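Hydroxyethylthiazole kinase (Pyrococcus horikoshii, PDB 3HPD) phosphorylates the hydroxyl group of 4-methyl-5-beta-hydroxyethylthiazole with ATP and magnesium, supplying the thiazole phosphate used to make thiamine diphosphate. Local coordinates at the interface of chains A and B. Residues are numbered along the deposited sequence; one frame, centred on the assembly and turned at random. Chains: chain A/B, Hydroxyethylthiazole kinase.

The interface of chains A and B. Residues chain A 189; chain B 15, 35-36, 38, 247.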
loop_
_atom_site.group_PDB
_atom_site.type_symbol
_atom_site.label_atom_id
_atom_site.label_comp_id
_atom_site.label_asym_id
_atom_site.label_seq_id
_atom_site.Cartn_x
_atom_site.Cartn_y
_atom_site.Cartn_z
ATOM N N ARG A 189 -13.135 4.263 10.294
ATOM C CA ARG A 189 -12.164 3.259 10.722
ATOM C C ARG A 189 -11.364 2.668 9.567
ATOM O O ARG A 189 -10.655 1.673 9.733
ATOM C CB ARG A 189 -12.860 2.134 11.496
ATOM C CG ARG A 189 -13.573 2.595 12.756
ATOM C CD ARG A 189 -12.677 3.454 13.643
ATOM N NE ARG A 189 -13.298 3.697 14.940
ATOM C CZ ARG A 189 -13.065 2.974 16.031
ATOM N NH1 ARG A 189 -12.208 1.963 15.992
ATOM N NH2 ARG A 189 -13.708 3.252 17.158
ATOM N N ARG B 15 -8.168 8.152 22.064
ATOM C CA ARG B 15 -7.945 8.198 20.616
ATOM C C ARG B 15 -6.662 8.972 20.285
ATOM O O ARG B 15 -6.702 9.995 19.606
ATOM C CB ARG B 15 -9.137 8.870 19.924
ATOM C CG ARG B 15 -10.506 8.239 20.206
ATOM C CD ARG B 15 -10.932 7.271 19.108
ATOM N NE ARG B 15 -10.770 5.871 19.484
ATOM C CZ ARG B 15 -11.747 5.098 19.940
ATOM N NH1 ARG B 15 -12.975 5.583 20.081
ATOM N NH2 ARG B 15 -11.496 3.837 20.253
ATOM N N LEU B 35 -6.351 2.507 13.171
ATOM C CA LEU B 35 -7.755 2.925 13.163
ATOM C C LEU B 35 -8.665 1.847 13.761
ATOM O O LEU B 35 -9.590 2.153 14.510
ATOM C CB LEU B 35 -8.216 3.254 11.738
ATOM C CG LEU B 35 -7.693 4.558 11.126
ATOM C CD1 LEU B 35 -8.113 4.623 9.663
ATOM C CD2 LEU B 35 -8.231 5.762 11.892
ATOM N N ALA B 36 -8.402 0.587 13.432
ATOM C CA ALA B 36 -9.216 -0.507 13.954
ATOM C C ALA B 36 -9.109 -0.585 15.475
ATOM O O ALA B 36 -10.104 -0.823 16.162
ATOM C CB ALA B 36 -8.781 -1.835 13.328
ATOM N N GLY B 38 -8.496 1.849 17.531
ATOM C CA GLY B 38 -9.164 2.984 18.147
ATOM C C GLY B 38 -8.300 4.232 18.205
ATOM O O GLY B 38 -8.673 5.222 18.833
ATOM N N TYR B 247 -10.455 -4.385 16.231
ATOM C CA TYR B 247 -11.631 -3.555 16.483
ATOM C C TYR B 247 -12.583 -4.222 17.481
ATOM O O TYR B 247 -13.116 -3.566 18.377
ATOM C CB TYR B 247 -12.369 -3.323 15.162
ATOM C CG TYR B 247 -13.645 -2.516 15.258
ATOM C CD1 TYR B 247 -13.613 -1.123 15.349
ATOM C CD2 TYR B 247 -14.889 -3.144 15.222
ATOM C CE1 TYR B 247 -14.789 -0.378 15.394
ATOM C CE2 TYR B 247 -16.072 -2.408 15.267
ATOM C CZ TYR B 247 -16.014 -1.027 15.351
ATOM O OH TYR B 247 -17.185 -0.297 15.376
HETATM O O HOH W 1 -11.858 0.330 18.529
#
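One face of the A:Arg189 guanidinium is met by the rim of the B:Tyr247 ring, with CE1 3.8 Å from CZ of the arginine. The two planes stand 77° apart, so the tyrosine presents its CD1–CE1 edge to the guanidinium face, with A:Arg189 CZ lying in the plane of the ring, and the two do not stack. At the edge of the guanidinium, in its plane, lie B:Ala36 O and water 1. A:Arg189 NH1 points almost straight at water 1, 3.0 Å from its oxygen with 175° at the hydrogen, and water 1 in turn bonds to B:Ala36 O at 3.2 Å. A second, weak hydrogen bond runs from A:Arg189 NH1 to the carbonyl oxygen of B:Leu35, 3.0 Å away but bent to 130°. NH1 is thus linked to two successive carbonyls near the C-terminal end of helix 27-37, whose dipole would suit a positive charge. The A:Arg189 chain is bent at chi2 and extended at chi3, and A:Arg189 CD passes 3.5 Å from B:Leu35 O. Nearer the backbone, CB and CD1 of B:Leu35 pack against the carbonyl group of A:Arg189. NH2 lies over the rim of the poorly ordered B:Arg15 guanidinium; both groups probably carry positive charge, so this proximity is unlikely to be attractive. The patch lets a residue ending 3-10 helix 185-189 dock on the neighbouring subunit, helping to hold adjacent copies together in the deposited trimer, probably the functional assembly.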